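Local coordinates for A-type flavoprotein (Giardia intestinalis, PDB 2Q9U), which scavenges dioxygen in a parasite, probably passing electrons from a flavin mononucleotide to a diiron centre where the gas is reduced, at residues H31-D36 and G174-T179; H115-Y120 and A125-V130; K224-L227 and S233-G236; D371-K376 and G400-A405. All coordinates share one frame; numbering follows the deposited sequence.

Contact 1 (H31-D36 and G174-T179); sequences HGYHTD and GQHYAT. With NO3 (nitrate ion), chain C.
His176 drives the edge of its imidazole into the face of the Tyr33 phenol, a T-shaped pair with ring centroids 4.7 Å apart and planes at 74°. One atom does most of the touching: CD2 of His176 sits over the middle of the tyrosine ring, 3.6 Å from Tyr33 CZ. With Tyr33 CG anti to the backbone N (chi1 -175°), the phenol reaches out from its short strand and offers that face to the loop 174-179.

A second approach, over the ring face, comes from Thr35. Its methyl CG2 lies over a face of the same imidazole, 3.8 Å from His176 CG, in a CH-pi contact 28° off the ring normal. The histidine therefore takes a methyl on its face and a phenol at its edge.

Water 1 ties the pair further, lying 2.7 Å from Tyr33 OH and accepting from His176 N at 2.9 Å. A nitrate ion, probably from the crystallisation liquor, also meets the edge of the imidazole and accepts a bond from His31 NE2 to its O1 at 2.8 Å. That oxygen is 3.7 Å from His176 NE2, without a bond being made.

The hydrogen bond between His176 ND1 and Ser39 OG helps fix the turn of the imidazole, while His230 of the diiron pocket packs edge-to-face on it. His31 touches a flavin. An anion settling against His31 and beside His176, near both cofactors, is consistent with a locally positive environment, although the charge of neither histidine is seen.

Contact 2 (H115-Y120 and A125-V130); sequences HLKILY and ATWLIV
Trp127 reaches from its strand to the helix 110-120 and gives up the largest area of any residue here, meeting two consecutive helix residues with different parts of its indole. Its CG stands anti to the carbonyl carbon (chi1 -58°), which sends the ring system across the gap; the closest CA atoms of the two segments, those of Lys117 and Ala125, are still 9.4 Å apart.

Lys117 comes next in buried area, and it contributes hydrocarbon. The chain is extended beyond CG and crosses the indole obliquely, bringing CE to 3.5 Å from Trp127 NE1. Nearer the helix, CG of Lys117 rests 3.9 Å from Trp127 CZ2. Only methylene carbons of this exposed lysine make these contacts, so its carbon chain, not its ammonium, packs on the indole.

Leu116, buried, takes the far end of the benzene ring. Its methyl CD1 lies at the indole edge, near the ring plane, 3.8 Å from Trp127 CZ3. The contact is thus purely van der Waals in character, with the indole set against the leucine side chain and the lysine carbons.

Met122, Gln113 and Cys108 also pack on Trp127. The arrangement closes the beta-alpha-beta unit formed by strand 105-108, helix 110-120 and strand 127-129, the last lying parallel to 105-108 at the border of its sheet within this chain, while His115, Ile118 and Leu119 of the helix meet a second subunit.

Contact 3 (K224-L227 and S233-G236); sequences KYIL and SWRG
Ile226 and Trp234 form the firm centre of this antiparallel pairing, a hydrogen-bonded pair with both backbone links made. Ile226 N gives to Trp234 O at 2.9 Å with an angle of 163°, and Trp234 N returns the bond to Ile226 O, also at 2.9 Å. Their side chains rise on the same face of the sheet, CB of Ile226 lying 4.1 Å from CB of Trp234, and there Met239 of helix 236-250 packs on both. The indole NE1 has its own partner in Phe173 O.

Tight packing continues at the buried end, where Ser233 tucks CB against Ile226 O at 3.3 Å and meets the CD2 methyl of Leu227. The Ser233 hydroxyl bonds to the backbone N of Ser228.

Toward Lys224 and Gly236 the contact opens to solvent. Tyr225 and Arg235 touch through carbon, Tyr225 CD1 to Arg235 CB at 3.7 Å, before the arginine chain leads off to a salt bridge with Asp185 and a cation-pi contact with Trp183. Water takes over here: water 2 donates to Lys224 O at 2.6 Å and accepts from Gly236 N at 3.0 Å, spanning the open end, and water 3 links Tyr225 OH weakly to Arg235 NH1.

This is a beta hairpin whose strand 234-235 is the outermost, within this chain, of a six-stranded mixed sheet, with strand 225-228 next to it and parallel to 166-170, in a domain of the metallo-beta-lactamase-like fold.

Contact 4 (D371-K376 and G400-A405); sequences DVYDEK and GKRAIA
Arg402 lays its guanidinium flat on the ring of Tyr373, in the flavodoxin-like domain, where the loop leading into strand 378-381 of the parallel sheet meets the long C-terminal helix 386-409.

Stacking comes first. The two planes are only 11° apart and their centres 3.8 Å, so the guanidinium and phenol lie face on face but displaced. NE of Arg402 hangs above the rim of the ring, 3.3 Å from Tyr373 CD2. The CZ atom, 32° off the ring normal, makes the cation-pi part of the contact, while the methylene CD sits almost squarely over the ring centre as a CH-pi donor, 3.5 Å from the centroid of Tyr373. The arginine chain, extended from CG to NE, carries this flat end out from the helix. Tyr373 meets it with CG tucked between its backbone N and carbonyl carbon (chi1 59°), which turns the phenol face toward the helix.

Charged and polar partners hold the guanidinium as well. Arg402 NE forms a salt bridge with Asp398, one helical turn earlier, which helps fix the group's rotation. Asp371 is too far for a direct bridge, its OD2 lying 4.9 Å from Arg402 NH1, yet the opposite charges would probably attract.

Within the loop, Asp374 shapes the chain as an Asx turn, its OD1 accepting from Lys376 N at 3.2 Å. Water 4, in the guanidinium plane, closes the gap to Asp371: it accepts from Arg402 NH1 at 2.9 Å and donates to Asp371 OD2 at the same distance.

Overall arrangement
Contact 2 is nested inside the loop closed by contact 1; contact 3 follows, and contact 4 comes last. The first three belong to the beta-lactamase-like part, contact 2 at the border of its seven-stranded sheet and contact 3 at the border of the six-stranded one, their centres 28 Å apart. Contact 1 lies close to the diiron site and touches contact 3, where Gln175 NE2 packs 3.7 Å from Trp234 NE1. Contact 4 stands apart in the flavodoxin-like domain, its centre 49 Å from that of contact 2. Because Met266, a flavin-binding residue, of the second subunit packs at contact 1, electrons probably pass from that subunit's flavin to this diiron site, as in other flavodiiron proteins.

Contact 1 (H31-D36 and G174-T179)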
loop_
_atom_site.group_PDB
_atom_site.type_symbol
_atom_site.label_atom_id
_atom_site.label_comp_id
_atom_site.label_asym_id
_atom_site.label_seq_id
_atom_site.Cartn_x
_atom_site.Cartn_y
_atom_site.Cartn_z
ATOM N N HIS A 31 14.840 -6.121 -2.992
ATOM C CA HIS A 31 15.871 -5.681 -2.047
ATOM C C HIS A 31 15.658 -4.219 -1.628
ATOM O O HIS A 31 16.590 -3.438 -1.528
ATOM C CB HIS A 31 17.302 -6.000 -2.563
ATOM C CG HIS A 31 17.783 -5.150 -3.703
ATOM N ND1 HIS A 31 17.960 -3.781 -3.604
ATOM C CD2 HIS A 31 18.190 -5.489 -4.952
ATOM C CE1 HIS A 31 18.426 -3.314 -4.748
ATOM N NE2 HIS A 31 18.569 -4.328 -5.587
ATOM N N GLY A 32 14.392 -3.857 -1.410
ATOM C CA GLY A 32 14.035 -2.483 -1.076
ATOM C C GLY A 32 13.918 -1.505 -2.236
ATOM O O GLY A 32 13.542 -0.348 -2.026
ATOM N N TYR A 33 14.233 -1.943 -3.459
ATOM C CA TYR A 33 14.017 -1.107 -4.667
ATOM C C TYR A 33 12.536 -1.188 -5.070
ATOM O O TYR A 33 11.974 -2.279 -5.224
ATOM C CB TYR A 33 14.922 -1.589 -5.817
ATOM C CG TYR A 33 14.946 -0.779 -7.121
ATOM C CD1 TYR A 33 13.823 -0.686 -7.954
ATOM C CD2 TYR A 33 16.117 -0.174 -7.552
ATOM C CE1 TYR A 33 13.859 0.037 -9.161
ATOM C CE2 TYR A 33 16.171 0.542 -8.749
ATOM C CZ TYR A 33 15.048 0.644 -9.539
ATOM O OH TYR A 33 15.124 1.324 -10.707
ATOM N N HIS A 34 11.893 -0.044 -5.240
ATOM C CA HIS A 34 10.495 -0.069 -5.657
ATOM C C HIS A 34 10.453 -0.305 -7.153
ATOM O O HIS A 34 10.629 0.638 -7.931
ATOM C CB HIS A 34 9.799 1.232 -5.289
ATOM C CG HIS A 34 9.363 1.280 -3.863
ATOM N ND1 HIS A 34 10.252 1.229 -2.814
ATOM C CD2 HIS A 34 8.130 1.379 -3.313
ATOM C CE1 HIS A 34 9.586 1.290 -1.672
ATOM N NE2 HIS A 34 8.295 1.372 -1.949
ATOM N N THR A 35 10.261 -1.566 -7.553
ATOM C CA THR A 35 10.312 -1.918 -8.967
ATOM C C THR A 35 8.900 -1.750 -9.523
ATOM O O THR A 35 8.202 -2.728 -9.708
ATOM C CB THR A 35 10.837 -3.382 -9.218
ATOM O OG1 THR A 35 10.092 -4.312 -8.427
ATOM C CG2 THR A 35 12.303 -3.501 -8.848
ATOM N N ASP A 36 8.485 -0.503 -9.770
ATOM C CA ASP A 36 7.086 -0.218 -10.140
ATOM C C ASP A 36 6.703 -0.886 -11.452
ATOM O O ASP A 36 5.523 -1.187 -11.681
ATOM C CB ASP A 36 6.851 1.286 -10.287
ATOM C CG ASP A 36 6.898 2.023 -8.955
ATOM O OD1 ASP A 36 7.004 1.380 -7.892
ATOM O OD2 ASP A 36 6.818 3.264 -8.982
ATOM N N GLY A 174 21.617 -2.373 -17.087
ATOM C CA GLY A 174 20.312 -2.933 -16.766
ATOM C C GLY A 174 19.253 -1.905 -16.431
ATOM O O GLY A 174 19.561 -0.738 -16.088
ATOM N N GLN A 175 17.987 -2.345 -16.496
ATOM C CA GLN A 175 16.886 -1.563 -15.935
ATOM C C GLN A 175 15.865 -2.578 -15.424
ATOM O O GLN A 175 15.661 -3.654 -16.018
ATOM C CB GLN A 175 16.199 -0.627 -16.959
ATOM C CG GLN A 175 16.967 -0.350 -18.279
ATOM C CD GLN A 175 16.932 -1.544 -19.238
ATOM O OE1 GLN A 175 15.863 -2.087 -19.547
ATOM N NE2 GLN A 175 18.095 -1.940 -19.728
ATOM N N HIS A 176 15.231 -2.228 -14.307
ATOM C CA HIS A 176 14.152 -3.055 -13.772
ATOM C C HIS A 176 12.906 -2.726 -14.578
ATOM O O HIS A 176 12.136 -1.774 -14.288
ATOM C CB HIS A 176 13.980 -2.836 -12.264
ATOM C CG HIS A 176 15.117 -3.368 -11.455
ATOM N ND1 HIS A 176 15.566 -4.672 -11.554
ATOM C CD2 HIS A 176 15.869 -2.779 -10.492
ATOM C CE1 HIS A 176 16.565 -4.852 -10.706
ATOM N NE2 HIS A 176 16.762 -3.722 -10.044
ATOM N N TYR A 177 12.760 -3.476 -15.666
ATOM C CA TYR A 177 11.702 -3.217 -16.633
ATOM C C TYR A 177 11.160 -4.535 -17.193
ATOM O O TYR A 177 11.885 -5.235 -17.903
ATOM C CB TYR A 177 12.243 -2.320 -17.762
ATOM C CG TYR A 177 11.239 -1.890 -18.816
ATOM C CD1 TYR A 177 9.911 -1.621 -18.491
ATOM C CD2 TYR A 177 11.632 -1.748 -20.161
ATOM C CE1 TYR A 177 8.991 -1.207 -19.480
ATOM C CE2 TYR A 177 10.733 -1.331 -21.126
ATOM C CZ TYR A 177 9.428 -1.071 -20.796
ATOM O OH TYR A 177 8.558 -0.673 -21.790
ATOM N N ALA A 178 9.920 -4.899 -16.829
ATOM C CA ALA A 178 9.286 -6.096 -17.371
ATOM C C ALA A 178 8.568 -5.744 -18.677
ATOM O O ALA A 178 7.666 -4.905 -18.671
ATOM C CB ALA A 178 8.255 -6.733 -16.354
ATOM N N THR A 179 8.942 -6.431 -19.761
ATOM C CA THR A 179 8.380 -6.213 -21.103
ATOM C C THR A 179 8.605 -7.471 -21.941
ATOM O O THR A 179 9.495 -8.266 -21.627
ATOM C CB THR A 179 8.974 -4.940 -21.794
ATOM O OG1 THR A 179 8.530 -4.875 -23.149
ATOM C CG2 THR A 179 10.527 -4.922 -21.747
HETATM N N NO3 C . 20.563 -5.671 -8.703
HETATM O O1 NO3 C . 19.647 -4.864 -8.062
HETATM O O2 NO3 C . 20.194 -6.254 -9.887
HETATM O O3 NO3 C . 21.843 -5.866 -8.227
HETATM O O HOH W 1 15.362 0.452 -13.255
#

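Contact 2 (H115-Y120 and A125-V130)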
loop_
_atom_site.group_PDB
_atom_site.type_symbol
_atom_site.label_atom_id
_atom_site.label_comp_id
_atom_site.label_asym_id
_atom_site.label_seq_id
_atom_site.Cartn_x
_atom_site.Cartn_y
_atom_site.Cartn_z
ATOM N N HIS A 115 31.930 -16.868 -3.893
ATOM C CA HIS A 115 30.618 -16.368 -3.487
ATOM C C HIS A 115 29.501 -17.357 -3.853
ATOM O O HIS A 115 28.604 -17.595 -3.042
ATOM C CB HIS A 115 30.354 -14.948 -4.036
ATOM C CG HIS A 115 31.222 -13.882 -3.425
ATOM N ND1 HIS A 115 31.295 -12.600 -3.930
ATOM C CD2 HIS A 115 32.086 -13.918 -2.377
ATOM C CE1 HIS A 115 32.153 -11.890 -3.216
ATOM N NE2 HIS A 115 32.644 -12.665 -2.265
ATOM N N LEU A 116 29.551 -17.932 -5.063
ATOM C CA LEU A 116 28.581 -18.954 -5.464
ATOM C C LEU A 116 28.574 -20.152 -4.499
ATOM O O LEU A 116 27.518 -20.665 -4.109
ATOM C CB LEU A 116 28.877 -19.474 -6.895
ATOM C CG LEU A 116 28.547 -18.554 -8.065
ATOM C CD1 LEU A 116 29.169 -19.096 -9.388
ATOM C CD2 LEU A 116 27.039 -18.342 -8.203
ATOM N N LYS A 117 29.759 -20.620 -4.136
ATOM C CA LYS A 117 29.832 -21.743 -3.189
ATOM C C LYS A 117 29.274 -21.400 -1.806
ATOM O O LYS A 117 28.561 -22.212 -1.208
ATOM C CB LYS A 117 31.265 -22.258 -3.069
ATOM C CG LYS A 117 31.796 -23.053 -4.223
ATOM C CD LYS A 117 33.291 -23.307 -3.956
ATOM C CE LYS A 117 33.953 -24.084 -5.062
ATOM N NZ LYS A 117 35.397 -24.399 -4.737
ATOM N N ILE A 118 29.556 -20.201 -1.303
ATOM C CA ILE A 118 29.075 -19.812 0.043
ATOM C C ILE A 118 27.554 -19.657 0.052
ATOM O O ILE A 118 26.868 -20.091 0.991
ATOM C CB ILE A 118 29.727 -18.507 0.541
ATOM C CG1 ILE A 118 31.204 -18.751 0.863
ATOM C CG2 ILE A 118 29.044 -18.038 1.836
ATOM C CD1 ILE A 118 31.972 -17.500 1.139
ATOM N N LEU A 119 27.026 -19.102 -1.016
ATOM C CA LEU A 119 25.614 -18.868 -1.137
ATOM C C LEU A 119 24.798 -20.118 -1.439
ATOM O O LEU A 119 23.696 -20.226 -1.063
ATOM C CB LEU A 119 25.328 -17.788 -2.161
ATOM C CG LEU A 119 25.708 -16.407 -1.681
ATOM C CD1 LEU A 119 25.760 -15.414 -2.759
ATOM C CD2 LEU A 119 24.818 -15.972 -0.545
ATOM N N TYR A 120 25.378 -21.030 -2.174
ATOM C CA TYR A 120 24.529 -21.919 -2.957
ATOM C C TYR A 120 24.998 -23.366 -2.852
ATOM O O TYR A 120 24.267 -24.293 -3.198
ATOM C CB TYR A 120 24.502 -21.480 -4.423
ATOM C CG TYR A 120 23.993 -20.071 -4.631
ATOM C CD1 TYR A 120 22.822 -19.639 -4.023
ATOM C CD2 TYR A 120 24.684 -19.175 -5.436
ATOM C CE1 TYR A 120 22.353 -18.352 -4.211
ATOM C CE2 TYR A 120 24.223 -17.886 -5.629
ATOM C CZ TYR A 120 23.057 -17.480 -5.014
ATOM O OH TYR A 120 22.594 -16.199 -5.205
ATOM N N ALA A 125 29.941 -29.375 -8.316
ATOM C CA ALA A 125 30.182 -28.662 -9.580
ATOM C C ALA A 125 31.608 -28.818 -10.111
ATOM O O ALA A 125 32.573 -28.891 -9.328
ATOM C CB ALA A 125 29.835 -27.175 -9.427
ATOM N N THR A 126 31.723 -28.845 -11.443
ATOM C CA THR A 126 33.005 -28.733 -12.160
ATOM C C THR A 126 33.195 -27.280 -12.564
ATOM O O THR A 126 32.313 -26.674 -13.192
ATOM C CB THR A 126 33.029 -29.646 -13.416
ATOM O OG1 THR A 126 32.871 -30.997 -13.002
ATOM C CG2 THR A 126 34.341 -29.540 -14.189
ATOM N N TRP A 127 34.343 -26.718 -12.193
ATOM C CA TRP A 127 34.627 -25.306 -12.370
ATOM C C TRP A 127 35.740 -25.082 -13.380
ATOM O O TRP A 127 36.636 -25.915 -13.537
ATOM C CB TRP A 127 35.069 -24.701 -11.026
ATOM C CG TRP A 127 34.071 -24.850 -9.913
ATOM C CD1 TRP A 127 34.023 -25.838 -8.955
ATOM C CD2 TRP A 127 32.998 -23.956 -9.630
ATOM N NE1 TRP A 127 32.963 -25.616 -8.105
ATOM C CE2 TRP A 127 32.326 -24.456 -8.487
ATOM C CE3 TRP A 127 32.523 -22.780 -10.243
ATOM C CZ2 TRP A 127 31.191 -23.828 -7.951
ATOM C CZ3 TRP A 127 31.408 -22.141 -9.695
ATOM C CH2 TRP A 127 30.754 -22.668 -8.558
ATOM N N LEU A 128 35.664 -23.958 -14.082
ATOM C CA LEU A 128 36.789 -23.424 -14.823
ATOM C C LEU A 128 36.941 -21.991 -14.359
ATOM O O LEU A 128 36.073 -21.144 -14.639
ATOM C CB LEU A 128 36.550 -23.480 -16.339
ATOM C CG LEU A 128 37.624 -22.822 -17.202
ATOM C CD1 LEU A 128 39.019 -23.441 -16.976
ATOM C CD2 LEU A 128 37.219 -22.863 -18.681
ATOM N N ILE A 129 38.024 -21.724 -13.637
ATOM C CA ILE A 129 38.304 -20.373 -13.151
ATOM C C ILE A 129 39.029 -19.524 -14.202
ATOM O O ILE A 129 40.110 -19.904 -14.720
ATOM C CB ILE A 129 39.073 -20.386 -11.809
ATOM C CG1 ILE A 129 38.308 -21.187 -10.721
ATOM C CG2 ILE A 129 39.377 -18.945 -11.346
ATOM C CD1 ILE A 129 36.793 -20.859 -10.580
ATOM N N VAL A 130 38.431 -18.375 -14.520
ATOM C CA VAL A 130 38.932 -17.491 -15.582
ATOM C C VAL A 130 39.365 -16.165 -14.990
ATOM O O VAL A 130 39.020 -15.851 -13.845
ATOM C CB VAL A 130 37.870 -17.268 -16.698
ATOM C CG1 VAL A 130 37.564 -18.604 -17.405
ATOM C CG2 VAL A 130 36.579 -16.626 -16.138
#

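Contact 3 (K224-L227 and S233-G236)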
loop_
_atom_site.group_PDB
_atom_site.type_symbol
_atom_site.label_atom_id
_atom_site.label_comp_id
_atom_site.label_asym_id
_atom_site.label_seq_id
_atom_site.Cartn_x
_atom_site.Cartn_y
_atom_site.Cartn_z
ATOM N N LYS A 224 29.014 -4.162 -30.656
ATOM C CA LYS A 224 27.796 -3.886 -31.437
ATOM C C LYS A 224 26.544 -4.108 -30.604
ATOM O O LYS A 224 25.507 -3.557 -30.929
ATOM C CB LYS A 224 27.666 -4.795 -32.679
ATOM C CG LYS A 224 28.788 -4.620 -33.717
ATOM C CD LYS A 224 28.331 -4.989 -35.147
ATOM C CE LYS A 224 27.521 -6.268 -35.210
ATOM N NZ LYS A 224 27.625 -7.021 -36.535
ATOM N N TYR A 225 26.632 -4.965 -29.583
ATOM C CA TYR A 225 25.465 -5.334 -28.766
ATOM C C TYR A 225 25.801 -5.378 -27.290
ATOM O O TYR A 225 26.823 -5.971 -26.900
ATOM C CB TYR A 225 24.955 -6.742 -29.160
ATOM C CG TYR A 225 24.596 -6.868 -30.630
ATOM C CD1 TYR A 225 23.467 -6.223 -31.130
ATOM C CD2 TYR A 225 25.414 -7.589 -31.527
ATOM C CE1 TYR A 225 23.116 -6.317 -32.491
ATOM C CE2 TYR A 225 25.061 -7.714 -32.915
ATOM C CZ TYR A 225 23.913 -7.060 -33.372
ATOM O OH TYR A 225 23.540 -7.143 -34.696
ATOM N N ILE A 226 24.945 -4.779 -26.454
ATOM C CA ILE A 226 25.094 -4.969 -25.015
ATOM C C ILE A 226 23.870 -5.712 -24.494
ATOM O O ILE A 226 22.742 -5.174 -24.493
ATOM C CB ILE A 226 25.294 -3.640 -24.249
ATOM C CG1 ILE A 226 26.529 -2.889 -24.776
ATOM C CG2 ILE A 226 25.453 -3.926 -22.750
ATOM C CD1 ILE A 226 26.612 -1.421 -24.239
ATOM N N LEU A 227 24.083 -6.967 -24.128
ATOM C CA LEU A 227 23.000 -7.801 -23.613
ATOM C C LEU A 227 23.089 -7.796 -22.093
ATOM O O LEU A 227 23.996 -8.362 -21.495
ATOM C CB LEU A 227 23.069 -9.228 -24.173
ATOM C CG LEU A 227 23.136 -9.457 -25.695
ATOM C CD1 LEU A 227 22.834 -10.918 -26.031
ATOM C CD2 LEU A 227 22.340 -8.510 -26.574
ATOM N N SER A 233 17.911 -4.943 -23.823
ATOM C CA SER A 233 19.297 -4.900 -24.278
ATOM C C SER A 233 19.471 -3.808 -25.331
ATOM O O SER A 233 18.492 -3.190 -25.786
ATOM C CB SER A 233 19.690 -6.283 -24.813
ATOM O OG SER A 233 19.773 -7.175 -23.731
ATOM N N TRP A 234 20.725 -3.564 -25.712
ATOM C CA TRP A 234 21.105 -2.356 -26.412
ATOM C C TRP A 234 21.824 -2.649 -27.732
ATOM O O TRP A 234 22.710 -3.545 -27.823
ATOM C CB TRP A 234 22.040 -1.502 -25.522
ATOM C CG TRP A 234 21.461 -1.140 -24.197
ATOM C CD1 TRP A 234 21.590 -1.832 -23.005
ATOM C CD2 TRP A 234 20.645 0.002 -23.912
ATOM N NE1 TRP A 234 20.880 -1.185 -22.009
ATOM C CE2 TRP A 234 20.296 -0.060 -22.538
ATOM C CE3 TRP A 234 20.161 1.067 -24.690
ATOM C CZ2 TRP A 234 19.510 0.916 -21.917
ATOM C CZ3 TRP A 234 19.344 2.045 -24.063
ATOM C CH2 TRP A 234 19.043 1.952 -22.696
ATOM N N ARG A 235 21.469 -1.871 -28.741
ATOM C CA ARG A 235 22.131 -1.870 -30.026
ATOM C C ARG A 235 21.978 -0.479 -30.717
ATOM O O ARG A 235 21.301 0.342 -30.259
ATOM C CB ARG A 235 21.600 -3.009 -30.903
ATOM C CG ARG A 235 20.191 -2.755 -31.399
ATOM C CD ARG A 235 19.495 -3.933 -31.988
ATOM N NE ARG A 235 18.066 -3.789 -32.146
ATOM C CZ ARG A 235 17.297 -4.670 -32.747
ATOM N NH1 ARG A 235 17.791 -5.738 -33.275
ATOM N NH2 ARG A 235 16.039 -4.467 -32.833
ATOM N N GLY A 236 22.671 -0.290 -31.811
ATOM C CA GLY A 236 22.631 0.949 -32.535
ATOM C C GLY A 236 22.732 2.253 -31.782
ATOM O O GLY A 236 23.420 2.368 -30.819
HETATM O O HOH W 2 24.734 -2.106 -32.893
HETATM O O HOH W 3 20.262 -6.979 -34.618
#

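Contact 4 (D371-K376 and G400-A405)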
loop_
_atom_site.group_PDB
_atom_site.type_symbol
_atom_site.label_atom_id
_atom_site.label_comp_id
_atom_site.label_asym_id
_atom_site.label_seq_id
_atom_site.Cartn_x
_atom_site.Cartn_y
_atom_site.Cartn_z
ATOM N N ASP A 371 27.301 20.449 -0.259
ATOM C CA ASP A 371 27.641 21.867 -0.108
ATOM C C ASP A 371 26.525 22.588 0.663
ATOM O O ASP A 371 25.588 23.164 0.071
ATOM C CB ASP A 371 27.870 22.456 -1.509
ATOM C CG ASP A 371 28.157 23.954 -1.501
ATOM O OD1 ASP A 371 28.364 24.540 -0.422
ATOM O OD2 ASP A 371 28.179 24.549 -2.606
ATOM N N VAL A 372 26.596 22.518 1.995
ATOM C CA VAL A 372 25.577 23.136 2.833
ATOM C C VAL A 372 25.998 24.605 3.057
ATOM O O VAL A 372 26.633 24.949 4.042
ATOM C CB VAL A 372 25.329 22.382 4.156
ATOM C CG1 VAL A 372 24.108 22.986 4.906
ATOM C CG2 VAL A 372 25.095 20.867 3.895
ATOM N N TYR A 373 25.638 25.443 2.102
ATOM C CA TYR A 373 26.062 26.838 2.060
ATOM C C TYR A 373 25.398 27.743 3.112
ATOM O O TYR A 373 25.934 28.802 3.458
ATOM C CB TYR A 373 25.818 27.389 0.661
ATOM C CG TYR A 373 24.366 27.311 0.248
ATOM C CD1 TYR A 373 23.863 26.158 -0.378
ATOM C CD2 TYR A 373 23.488 28.358 0.518
ATOM C CE1 TYR A 373 22.527 26.070 -0.743
ATOM C CE2 TYR A 373 22.138 28.278 0.160
ATOM C CZ TYR A 373 21.672 27.125 -0.476
ATOM O OH TYR A 373 20.339 27.044 -0.843
ATOM N N ASP A 374 24.229 27.342 3.594
ATOM C CA ASP A 374 23.512 28.095 4.617
ATOM C C ASP A 374 23.079 27.118 5.714
ATOM O O ASP A 374 22.065 26.426 5.571
ATOM C CB ASP A 374 22.296 28.762 3.972
ATOM C CG ASP A 374 21.516 29.646 4.930
ATOM O OD1 ASP A 374 21.791 29.642 6.153
ATOM O OD2 ASP A 374 20.591 30.327 4.437
ATOM N N GLU A 375 23.824 27.073 6.812
ATOM C CA GLU A 375 23.542 26.105 7.873
ATOM C C GLU A 375 22.423 26.482 8.847
ATOM O O GLU A 375 22.131 25.718 9.774
ATOM C CB GLU A 375 24.787 25.830 8.680
ATOM C CG GLU A 375 25.931 25.252 7.880
ATOM C CD GLU A 375 27.097 24.952 8.780
ATOM O OE1 GLU A 375 27.207 25.641 9.821
ATOM O OE2 GLU A 375 27.879 24.035 8.488
ATOM N N LYS A 376 21.834 27.654 8.664
ATOM C CA LYS A 376 20.702 28.066 9.462
ATOM C C LYS A 376 19.409 27.552 8.837
ATOM O O LYS A 376 18.497 27.133 9.556
ATOM C CB LYS A 376 20.665 29.582 9.592
ATOM N N GLY A 400 18.227 27.723 -6.911
ATOM C CA GLY A 400 18.150 27.515 -8.359
ATOM C C GLY A 400 19.396 28.057 -9.065
ATOM O O GLY A 400 19.996 27.382 -9.920
ATOM N N LYS A 401 19.761 29.296 -8.740
ATOM C CA LYS A 401 21.035 29.878 -9.219
ATOM C C LYS A 401 22.238 29.010 -8.870
ATOM O O LYS A 401 23.112 28.841 -9.714
ATOM C CB LYS A 401 21.280 31.301 -8.696
ATOM C CG LYS A 401 20.313 32.342 -9.278
ATOM C CD LYS A 401 20.460 33.655 -8.530
ATOM C CE LYS A 401 19.506 34.718 -9.066
ATOM N NZ LYS A 401 19.484 35.920 -8.134
ATOM N N ARG A 402 22.307 28.507 -7.630
ATOM C CA ARG A 402 23.378 27.591 -7.232
ATOM C C ARG A 402 23.366 26.259 -7.977
ATOM O O ARG A 402 24.424 25.713 -8.259
ATOM C CB ARG A 402 23.364 27.340 -5.730
ATOM C CG ARG A 402 23.808 28.549 -4.895
ATOM C CD ARG A 402 23.462 28.306 -3.420
ATOM N NE ARG A 402 23.818 29.438 -2.554
ATOM C CZ ARG A 402 25.050 29.692 -2.120
ATOM N NH1 ARG A 402 26.054 28.914 -2.486
ATOM N NH2 ARG A 402 25.276 30.744 -1.336
ATOM N N ALA A 403 22.173 25.751 -8.288
ATOM C CA ALA A 403 22.042 24.562 -9.137
ATOM C C ALA A 403 22.624 24.834 -10.543
ATOM O O ALA A 403 23.375 24.028 -11.082
ATOM C CB ALA A 403 20.593 24.163 -9.253
ATOM N N ILE A 404 22.286 25.983 -11.112
ATOM C CA ILE A 404 22.752 26.334 -12.458
ATOM C C ILE A 404 24.276 26.454 -12.431
ATOM O O ILE A 404 24.963 25.923 -13.317
ATOM C CB ILE A 404 22.046 27.590 -12.972
ATOM C CG1 ILE A 404 20.562 27.271 -13.276
ATOM C CG2 ILE A 404 22.767 28.142 -14.238
ATOM C CD1 ILE A 404 19.654 28.508 -13.339
ATOM N N ALA A 405 24.799 27.093 -11.386
ATOM C CA ALA A 405 26.258 27.257 -11.223
ATOM C C ALA A 405 26.968 25.914 -11.089
ATOM O O ALA A 405 28.032 25.686 -11.682
ATOM C CB ALA A 405 26.577 28.148 -10.020
HETATM O O HOH W 4 26.426 26.436 -3.889
#